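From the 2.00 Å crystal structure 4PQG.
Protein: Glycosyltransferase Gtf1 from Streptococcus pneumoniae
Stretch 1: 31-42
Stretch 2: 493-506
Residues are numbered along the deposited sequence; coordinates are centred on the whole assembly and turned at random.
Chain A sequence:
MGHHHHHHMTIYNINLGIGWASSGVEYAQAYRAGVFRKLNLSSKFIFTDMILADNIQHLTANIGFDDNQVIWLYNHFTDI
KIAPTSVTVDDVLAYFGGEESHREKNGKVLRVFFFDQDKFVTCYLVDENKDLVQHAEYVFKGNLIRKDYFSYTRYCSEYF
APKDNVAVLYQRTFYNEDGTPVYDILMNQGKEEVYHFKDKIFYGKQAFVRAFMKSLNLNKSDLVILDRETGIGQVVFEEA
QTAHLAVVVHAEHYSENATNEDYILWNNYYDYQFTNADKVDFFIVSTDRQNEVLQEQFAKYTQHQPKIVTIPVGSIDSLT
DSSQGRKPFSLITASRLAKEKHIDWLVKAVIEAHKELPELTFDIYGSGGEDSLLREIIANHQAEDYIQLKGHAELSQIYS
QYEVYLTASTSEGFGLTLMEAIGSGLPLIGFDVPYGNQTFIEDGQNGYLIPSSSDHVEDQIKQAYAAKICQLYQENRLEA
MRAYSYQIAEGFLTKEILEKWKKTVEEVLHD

Stretch 1 31-42: YRAGVFRKLNLS
Stretch 2, residues 493-506: LTKEILEKWKKTVE

The backbone frame consists of two helices that cross steeply. Residues 31–38 form the end of a helix that begins earlier in the chain; residues 494–506 form a second helix that continues beyond the stretch, with Leu493 at its N-cap position. The N-to-C directions differ by 76° (signed crossing angle -76°), and the axes approach to 10.2 Å. Val35 CA and Leu498 CA, 6.3 Å apart, are the closest register pair; a second register mark, Leu41 CA to Val505 CA at 9.3 Å, places the loop beside the later turns of the second helix.

Backbone hydrogen bonds define each element separately. In the first helix the i to i-4 pattern includes Val35 N to Tyr31 O (3.1 Å) and continues to Leu39 N to Val35 O (2.9 Å), just past the helix. Leu39 then leaves helical geometry at phi/psi -79/11, Asn40 takes the left-handed values 42/49, and Leu41 is extended at -110/143. Leu41 N still donates to Phe36 O at 2.8 Å, and Asn40 N to Arg37 O at 3.0 Å, within a tight turn; the CA-to-CB bond of Leu41 points toward the second helix. There, Leu498 N to Thr494 O (3.0 Å), Trp501 N to Ile497 O (3.0 Å) and Val505 N to Trp501 O (2.7 Å) are representative. At its start, Leu493 N donates to Glu496 OE2 at 3.2 Å, linking the N-cap amide to the side chain three residues on.

No hydrogen bond joins the stretches; the contact, burying 529 Å² in total, is mainly apolar. Val35 (chi1 t) points toward the second helix, with CG1 3.6 Å from Trp501 CD1 and 3.9 Å from Leu498 CD2, while its CG2 lies 3.9 Å from Ile497 CG2. Leu39 (m, t) brings CD1 to 3.8 Å from Trp501 CB, and its CG is 4.0 Å from Leu498 CD2. Leu498 (m, t) starts sideways, but its end comes nearer. Farther along, Leu41 CD1 (m, t) meets Val505 CG2 (chi1 t) at 3.7 Å.

The aromatic pair is edge-to-face: the Phe36 edge (chi1 -66°, chi2 -25°) addresses the face of Trp501 (chi1 -81°, chi2 110°). The Phe36 ring and the six-membered ring of Trp501 have centroids 5.4 Å apart and planes at 80°, with Phe36 CE1 3.9 Å from Trp501 CE3. This arrangement sets the ring hydrogens of Phe36 against the indole pi cloud.

Long polar side chains also pack here. Arg32 (t, t, m, chi4 143°) places CG 3.9 Å from Trp501 CZ2, and its guanidinium lies obliquely near Trp501 CH2, with NE 4.0 Å from that atom; NH1 and NH2 are also hydrogen-bonded elsewhere in the structure. Lys38 (m, t, t, p) runs its aliphatic chain along the second helix: CB is 3.7 Å from Leu498 CD2 and CE 3.9 Å from Thr494 CG2. Lys502 (t, t, t, p) approaches Leu39 CD2 with its CB at 4.1 Å, and its NZ forms a salt bridge within its own helix to Glu506 OE2 at 3.5 Å, though Glu506 is poorly ordered.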

ATOM      1  N   TYR A  31      -7.899   3.295   5.255  1.00 20.23           N
ATOM      2  CA  TYR A  31      -8.439   4.157   6.312  1.00 21.58           C
ATOM      3  C   TYR A  31      -9.518   5.095   5.751  1.00 22.82           C
ATOM      4  O   TYR A  31     -10.616   5.172   6.302  1.00 25.62           O
ATOM      5  CB  TYR A  31      -7.343   4.965   7.006  1.00 21.54           C
ATOM      6  CG  TYR A  31      -6.642   4.229   8.136  1.00 22.01           C
ATOM      7  CD1 TYR A  31      -7.246   4.097   9.396  1.00 22.48           C
ATOM      8  CD2 TYR A  31      -5.369   3.690   7.955  1.00 21.96           C
ATOM      9  CE1 TYR A  31      -6.591   3.448  10.443  1.00 22.99           C
ATOM     10  CE2 TYR A  31      -4.712   3.020   8.982  1.00 22.06           C
ATOM     11  CZ  TYR A  31      -5.327   2.900  10.228  1.00 23.00           C
ATOM     12  OH  TYR A  31      -4.666   2.245  11.254  1.00 21.41           O
ATOM     13  N   ARG A  32      -9.203   5.787   4.654  1.00 22.65           N
ATOM     14  CA  ARG A  32     -10.123   6.734   4.000  1.00 23.40           C
ATOM     15  C   ARG A  32     -11.447   6.073   3.602  1.00 25.26           C
ATOM     16  O   ARG A  32     -12.526   6.666   3.772  1.00 25.53           O
ATOM     17  CB  ARG A  32      -9.465   7.363   2.774  1.00 23.45           C
ATOM     18  CG  ARG A  32     -10.119   8.655   2.285  1.00 23.86           C
ATOM     19  CD  ARG A  32      -9.492   9.147   0.994  1.00 24.04           C
ATOM     20  NE  ARG A  32      -8.043   9.303   1.142  1.00 23.57           N
ATOM     21  CZ  ARG A  32      -7.157   9.031   0.189  1.00 23.06           C
ATOM     22  NH1 ARG A  32      -5.867   9.182   0.433  1.00 22.06           N
ATOM     23  NH2 ARG A  32      -7.554   8.584  -0.998  1.00 22.67           N
ATOM     24  N   ALA A  33     -11.361   4.847   3.091  1.00 24.97           N
ATOM     25  CA  ALA A  33     -12.546   4.070   2.749  1.00 25.78           C
ATOM     26  C   ALA A  33     -13.431   3.822   3.961  1.00 26.63           C
ATOM     27  O   ALA A  33     -14.660   3.855   3.847  1.00 26.86           O
ATOM     28  CB  ALA A  33     -12.151   2.746   2.107  1.00 26.78           C
ATOM     29  N   GLY A  34     -12.804   3.550   5.111  1.00 27.35           N
ATOM     30  CA  GLY A  34     -13.525   3.390   6.378  1.00 27.16           C
ATOM     31  C   GLY A  34     -14.267   4.647   6.776  1.00 28.14           C
ATOM     32  O   GLY A  34     -15.378   4.581   7.306  1.00 29.49           O
ATOM     33  N   VAL A  35     -13.650   5.796   6.521  1.00 28.53           N
ATOM     34  CA  VAL A  35     -14.259   7.096   6.797  1.00 29.52           C
ATOM     35  C   VAL A  35     -15.448   7.360   5.868  1.00 31.27           C
ATOM     36  O   VAL A  35     -16.514   7.798   6.317  1.00 31.09           O
ATOM     37  CB  VAL A  35     -13.254   8.256   6.643  1.00 29.01           C
ATOM     38  CG1 VAL A  35     -13.984   9.594   6.620  1.00 28.19           C
ATOM     39  CG2 VAL A  35     -12.213   8.229   7.758  1.00 29.29           C
ATOM     40  N   PHE A  36     -15.263   7.105   4.576  1.00 30.74           N
ATOM     41  CA  PHE A  36     -16.326   7.326   3.605  1.00 30.54           C
ATOM     42  C   PHE A  36     -17.540   6.437   3.864  1.00 32.03           C
ATOM     43  O   PHE A  36     -18.672   6.891   3.694  1.00 34.50           O
ATOM     44  CB  PHE A  36     -15.810   7.194   2.176  1.00 28.05           C
ATOM     45  CG  PHE A  36     -14.820   8.262   1.789  1.00 27.76           C
ATOM     46  CD1 PHE A  36     -14.815   9.499   2.427  1.00 26.40           C
ATOM     47  CD2 PHE A  36     -13.910   8.038   0.764  1.00 25.97           C
ATOM     48  CE1 PHE A  36     -13.922  10.486   2.064  1.00 27.39           C
ATOM     49  CE2 PHE A  36     -13.017   9.029   0.382  1.00 26.23           C
ATOM     50  CZ  PHE A  36     -13.018  10.256   1.032  1.00 27.22           C
ATOM     51  N   ARG A  37     -17.304   5.197   4.285  1.00 31.67           N
ATOM     52  CA  ARG A  37     -18.385   4.294   4.664  1.00 36.11           C
ATOM     53  C   ARG A  37     -19.183   4.855   5.840  1.00 38.24           C
ATOM     54  O   ARG A  37     -20.421   4.866   5.816  1.00 40.32           O
ATOM     55  CB  ARG A  37     -17.858   2.898   5.010  1.00 35.29           C
ATOM     56  CG  ARG A  37     -17.405   2.094   3.805  1.00 37.59           C
ATOM     57  CD  ARG A  37     -17.243   0.614   4.121  1.00 37.39           C
ATOM     58  NE  ARG A  37     -16.290   0.354   5.197  1.00 37.92           N
ATOM     59  CZ  ARG A  37     -14.994   0.083   5.037  1.00 36.39           C
ATOM     60  NH1 ARG A  37     -14.442   0.020   3.829  1.00 34.45           N
ATOM     61  NH2 ARG A  37     -14.246  -0.126   6.110  1.00 35.08           N
ATOM     62  N   LYS A  38     -18.466   5.332   6.853  1.00 37.45           N
ATOM     63  CA  LYS A  38     -19.091   5.886   8.047  1.00 37.65           C
ATOM     64  C   LYS A  38     -19.909   7.111   7.713  1.00 38.88           C
ATOM     65  O   LYS A  38     -20.998   7.288   8.253  1.00 41.39           O
ATOM     66  CB  LYS A  38     -18.037   6.251   9.090  1.00 36.85           C
ATOM     67  CG  LYS A  38     -17.635   5.111  10.003  1.00 36.44           C
ATOM     68  CD  LYS A  38     -16.414   5.511  10.826  1.00 36.04           C
ATOM     69  CE  LYS A  38     -16.169   4.570  11.991  1.00 37.07           C
ATOM     70  NZ  LYS A  38     -15.933   3.178  11.539  1.00 36.64           N
ATOM     71  N   LEU A  39     -19.378   7.959   6.833  1.00 36.89           N
ATOM     72  CA  LEU A  39     -20.075   9.158   6.413  1.00 36.34           C
ATOM     73  C   LEU A  39     -21.153   8.868   5.369  1.00 36.29           C
ATOM     74  O   LEU A  39     -21.697   9.793   4.762  1.00 37.34           O
ATOM     75  CB  LEU A  39     -19.085  10.203   5.889  1.00 34.98           C
ATOM     76  CG  LEU A  39     -18.134  10.859   6.888  1.00 35.26           C
ATOM     77  CD1 LEU A  39     -17.107  11.695   6.142  1.00 33.09           C
ATOM     78  CD2 LEU A  39     -18.879  11.704   7.925  1.00 34.49           C
ATOM     79  N   ASN A  40     -21.460   7.588   5.167  1.00 39.21           N
ATOM     80  CA  ASN A  40     -22.381   7.157   4.108  1.00 42.01           C
ATOM     81  C   ASN A  40     -22.176   7.897   2.792  1.00 41.52           C
ATOM     82  O   ASN A  40     -23.124   8.413   2.201  1.00 41.15           O
ATOM     83  CB  ASN A  40     -23.835   7.288   4.559  1.00 44.12           C
ATOM     84  CG  ASN A  40     -24.539   5.959   4.608  1.00 48.59           C
ATOM     85  OD1 ASN A  40     -25.323   5.630   3.713  1.00 51.27           O
ATOM     86  ND2 ASN A  40     -24.239   5.165   5.632  1.00 48.90           N
ATOM     87  N   LEU A  41     -20.927   7.964   2.346  1.00 40.42           N
ATOM     88  CA  LEU A  41     -20.594   8.681   1.123  1.00 38.87           C
ATOM     89  C   LEU A  41     -20.203   7.678   0.063  1.00 37.94           C
ATOM     90  O   LEU A  41     -19.568   6.667   0.367  1.00 39.56           O
ATOM     91  CB  LEU A  41     -19.455   9.676   1.353  1.00 39.18           C
ATOM     92  CG  LEU A  41     -19.735  10.877   2.259  1.00 41.15           C
ATOM     93  CD1 LEU A  41     -18.491  11.747   2.361  1.00 40.09           C
ATOM     94  CD2 LEU A  41     -20.925  11.701   1.774  1.00 41.32           C
ATOM     95  N   SER A  42     -20.589   7.959  -1.178  1.00 33.80           N
ATOM     96  CA  SER A  42     -20.245   7.098  -2.296  1.00 31.49           C
ATOM     97  C   SER A  42     -18.767   7.283  -2.650  1.00 28.44           C
ATOM     98  O   SER A  42     -18.312   8.402  -2.906  1.00 26.27           O
ATOM     99  CB  SER A  42     -21.138   7.404  -3.502  1.00 33.43           C
ATOM    100  OG  SER A  42     -20.848   6.532  -4.589  1.00 35.99           O
ATOM    101  N   LEU A 493      -8.374  10.396  17.180  1.00 28.09           N
ATOM    102  CA  LEU A 493      -9.514   9.477  17.158  1.00 29.16           C
ATOM    103  C   LEU A 493     -10.393   9.698  15.928  1.00 27.50           C
ATOM    104  O   LEU A 493     -10.491  10.818  15.435  1.00 26.32           O
ATOM    105  CB  LEU A 493     -10.337   9.565  18.455  1.00 29.79           C
ATOM    106  CG  LEU A 493      -9.677   9.124  19.768  1.00 29.67           C
ATOM    107  CD1 LEU A 493     -10.653   9.342  20.929  1.00 31.05           C
ATOM    108  CD2 LEU A 493      -9.205   7.674  19.722  1.00 28.93           C
ATOM    109  N   THR A 494     -11.013   8.620  15.450  1.00 28.55           N
ATOM    110  CA  THR A 494     -11.901   8.644  14.271  1.00 31.23           C
ATOM    111  C   THR A 494     -12.995   9.726  14.343  1.00 32.22           C
ATOM    112  O   THR A 494     -13.246  10.436  13.358  1.00 31.33           O
ATOM    113  CB  THR A 494     -12.537   7.255  14.020  1.00 32.59           C
ATOM    114  OG1 THR A 494     -11.497   6.284  13.816  1.00 34.37           O
ATOM    115  CG2 THR A 494     -13.448   7.270  12.792  1.00 31.18           C
ATOM    116  N   LYS A 495     -13.622   9.875  15.506  1.00 34.62           N
ATOM    117  CA  LYS A 495     -14.662  10.904  15.671  1.00 36.48           C
ATOM    118  C   LYS A 495     -14.231  12.277  15.152  1.00 35.88           C
ATOM    119  O   LYS A 495     -14.952  12.887  14.364  1.00 36.48           O
ATOM    120  CB  LYS A 495     -15.174  10.952  17.111  1.00 41.68           C
ATOM    121  CG  LYS A 495     -15.913   9.671  17.472  1.00 47.18           C
ATOM    122  CD  LYS A 495     -16.619   9.724  18.819  1.00 50.78           C
ATOM    123  CE  LYS A 495     -17.264   8.377  19.108  1.00 51.11           C
ATOM    124  NZ  LYS A 495     -17.707   8.262  20.523  1.00 53.15           N
ATOM    125  N   GLU A 496     -13.045  12.740  15.551  1.00 35.85           N
ATOM    126  CA  GLU A 496     -12.492  14.000  15.027  1.00 37.25           C
ATOM    127  C   GLU A 496     -12.307  13.981  13.500  1.00 37.12           C
ATOM    128  O   GLU A 496     -12.635  14.960  12.813  1.00 36.46           O
ATOM    129  CB  GLU A 496     -11.140  14.340  15.679  1.00 40.40           C
ATOM    130  CG  GLU A 496     -11.119  14.492  17.196  1.00 44.35           C
ATOM    131  CD  GLU A 496      -9.707  14.376  17.779  1.00 46.00           C
ATOM    132  OE1 GLU A 496      -8.967  15.396  17.789  1.00 45.28           O
ATOM    133  OE2 GLU A 496      -9.334  13.260  18.226  1.00 40.80           O
ATOM    134  N   ILE A 497     -11.756  12.886  12.972  1.00 36.62           N
ATOM    135  CA  ILE A 497     -11.396  12.827  11.540  1.00 37.45           C
ATOM    136  C   ILE A 497     -12.611  12.893  10.604  1.00 36.69           C
ATOM    137  O   ILE A 497     -12.544  13.521   9.546  1.00 38.20           O
ATOM    138  CB  ILE A 497     -10.484  11.618  11.206  1.00 37.02           C
ATOM    139  CG1 ILE A 497      -9.515  11.953  10.070  1.00 38.58           C
ATOM    140  CG2 ILE A 497     -11.297  10.390  10.820  1.00 38.37           C
ATOM    141  CD1 ILE A 497      -8.580  13.094  10.372  1.00 37.91           C
ATOM    142  N   LEU A 498     -13.709  12.257  11.017  1.00 38.34           N
ATOM    143  CA  LEU A 498     -14.982  12.277  10.292  1.00 40.21           C
ATOM    144  C   LEU A 498     -15.459  13.695  10.038  1.00 42.36           C
ATOM    145  O   LEU A 498     -15.939  14.010   8.945  1.00 41.71           O
ATOM    146  CB  LEU A 498     -16.053  11.508  11.068  1.00 39.35           C
ATOM    147  CG  LEU A 498     -15.828  10.003  11.210  1.00 40.84           C
ATOM    148  CD1 LEU A 498     -16.720   9.395  12.285  1.00 41.44           C
ATOM    149  CD2 LEU A 498     -16.036   9.298   9.877  1.00 40.17           C
ATOM    150  N   GLU A 499     -15.315  14.542  11.057  1.00 43.44           N
ATOM    151  CA  GLU A 499     -15.690  15.947  10.962  1.00 43.57           C
ATOM    152  C   GLU A 499     -14.800  16.701   9.996  1.00 40.63           C
ATOM    153  O   GLU A 499     -15.263  17.610   9.307  1.00 40.86           O
ATOM    154  CB  GLU A 499     -15.659  16.612  12.345  1.00 45.98           C
ATOM    155  CG  GLU A 499     -16.853  16.255  13.217  1.00 49.62           C
ATOM    156  CD  GLU A 499     -18.174  16.632  12.563  1.00 52.95           C
ATOM    157  OE1 GLU A 499     -18.307  17.787  12.092  1.00 56.00           O
ATOM    158  OE2 GLU A 499     -19.075  15.767  12.504  1.00 55.10           O
ATOM    159  N   LYS A 500     -13.521  16.334   9.947  1.00 37.45           N
ATOM    160  CA  LYS A 500     -12.604  16.976   9.010  1.00 37.45           C
ATOM    161  C   LYS A 500     -12.998  16.622   7.579  1.00 37.60           C
ATOM    162  O   LYS A 500     -13.014  17.485   6.701  1.00 38.80           O
ATOM    163  CB  LYS A 500     -11.147  16.587   9.288  1.00 38.92           C
ATOM    164  CG  LYS A 500     -10.667  16.982  10.676  1.00 41.87           C
ATOM    165  CD  LYS A 500      -9.162  16.814  10.849  1.00 42.44           C
ATOM    166  CE  LYS A 500      -8.762  16.883  12.315  1.00 43.64           C
ATOM    167  NZ  LYS A 500      -8.994  18.234  12.905  1.00 43.42           N
ATOM    168  N   TRP A 501     -13.335  15.354   7.356  1.00 37.57           N
ATOM    169  CA  TRP A 501     -13.744  14.885   6.027  1.00 37.77           C
ATOM    170  C   TRP A 501     -15.092  15.443   5.648  1.00 39.63           C
ATOM    171  O   TRP A 501     -15.239  16.048   4.579  1.00 40.09           O
ATOM    172  CB  TRP A 501     -13.705  13.357   5.942  1.00 35.54           C
ATOM    173  CG  TRP A 501     -12.303  12.824   5.685  1.00 34.14           C
ATOM    174  CD1 TRP A 501     -11.483  12.124   6.563  1.00 32.16           C
ATOM    175  CD2 TRP A 501     -11.514  12.949   4.451  1.00 32.74           C
ATOM    176  NE1 TRP A 501     -10.287  11.815   5.977  1.00 30.85           N
ATOM    177  CE2 TRP A 501     -10.234  12.285   4.716  1.00 32.26           C
ATOM    178  CE3 TRP A 501     -11.732  13.527   3.202  1.00 33.37           C
ATOM    179  CZ2 TRP A 501      -9.233  12.200   3.752  1.00 32.44           C
ATOM    180  CZ3 TRP A 501     -10.713  13.445   2.239  1.00 33.72           C
ATOM    181  CH2 TRP A 501      -9.494  12.800   2.511  1.00 32.58           C
ATOM    182  N   LYS A 502     -16.066  15.280   6.538  1.00 41.58           N
ATOM    183  CA  LYS A 502     -17.387  15.887   6.383  1.00 45.00           C
ATOM    184  C   LYS A 502     -17.263  17.357   5.989  1.00 46.79           C
ATOM    185  O   LYS A 502     -17.837  17.772   4.984  1.00 52.19           O
ATOM    186  CB  LYS A 502     -18.200  15.727   7.672  1.00 46.21           C
ATOM    187  CG  LYS A 502     -19.702  15.917   7.531  1.00 48.17           C
ATOM    188  CD  LYS A 502     -20.402  15.572   8.839  1.00 51.23           C
ATOM    189  CE  LYS A 502     -21.820  16.122   8.901  1.00 53.24           C
ATOM    190  NZ  LYS A 502     -22.762  15.376   8.018  1.00 54.65           N
ATOM    191  N   LYS A 503     -16.488  18.130   6.748  1.00 46.34           N
ATOM    192  CA  LYS A 503     -16.274  19.551   6.445  1.00 48.45           C
ATOM    193  C   LYS A 503     -15.713  19.778   5.035  1.00 48.56           C
ATOM    194  O   LYS A 503     -16.190  20.650   4.303  1.00 48.68           O
ATOM    195  CB  LYS A 503     -15.353  20.192   7.497  1.00 49.88           C
ATOM    196  CG  LYS A 503     -15.100  21.686   7.335  1.00 50.22           C
ATOM    197  CD  LYS A 503     -14.069  22.173   8.352  1.00 52.68           C
ATOM    198  CE  LYS A 503     -13.945  23.694   8.380  1.00 52.53           C
ATOM    199  NZ  LYS A 503     -13.306  24.267   7.159  1.00 49.53           N
ATOM    200  N   THR A 504     -14.693  18.999   4.667  1.00 47.63           N
ATOM    201  CA  THR A 504     -14.048  19.111   3.355  1.00 46.00           C
ATOM    202  C   THR A 504     -15.016  18.700   2.245  1.00 44.29           C
ATOM    203  O   THR A 504     -15.079  19.339   1.197  1.00 44.46           O
ATOM    204  CB  THR A 504     -12.763  18.248   3.278  1.00 45.79           C
ATOM    205  OG1 THR A 504     -12.033  18.355   4.506  1.00 43.13           O
ATOM    206  CG2 THR A 504     -11.865  18.697   2.127  1.00 44.79           C
ATOM    207  N   VAL A 505     -15.771  17.637   2.500  1.00 46.97           N
ATOM    208  CA  VAL A 505     -16.782  17.123   1.578  1.00 48.93           C
ATOM    209  C   VAL A 505     -17.936  18.118   1.408  1.00 53.23           C
ATOM    210  O   VAL A 505     -18.447  18.304   0.299  1.00 54.23           O
ATOM    211  CB  VAL A 505     -17.317  15.751   2.055  1.00 48.40           C
ATOM    212  CG1 VAL A 505     -18.665  15.424   1.423  1.00 49.88           C
ATOM    213  CG2 VAL A 505     -16.305  14.655   1.767  1.00 46.83           C
ATOM    214  N   GLU A 506     -18.340  18.753   2.507  1.00 56.88           N
ATOM    215  CA  GLU A 506     -19.402  19.758   2.467  1.00 57.52           C
ATOM    216  C   GLU A 506     -18.978  20.997   1.691  1.00 58.10           C
ATOM    217  O   GLU A 506     -19.822  21.695   1.135  1.00 60.87           O
ATOM    218  CB  GLU A 506     -19.843  20.140   3.879  1.00 61.15           C
ATOM    219  CG  GLU A 506     -20.829  19.156   4.490  1.00 65.45           C
ATOM    220  CD  GLU A 506     -20.969  19.303   5.998  1.00 72.30           C
ATOM    221  OE1 GLU A 506     -20.470  20.304   6.567  1.00 74.71           O
ATOM    222  OE2 GLU A 506     -21.581  18.404   6.617  1.00 71.62           O
TER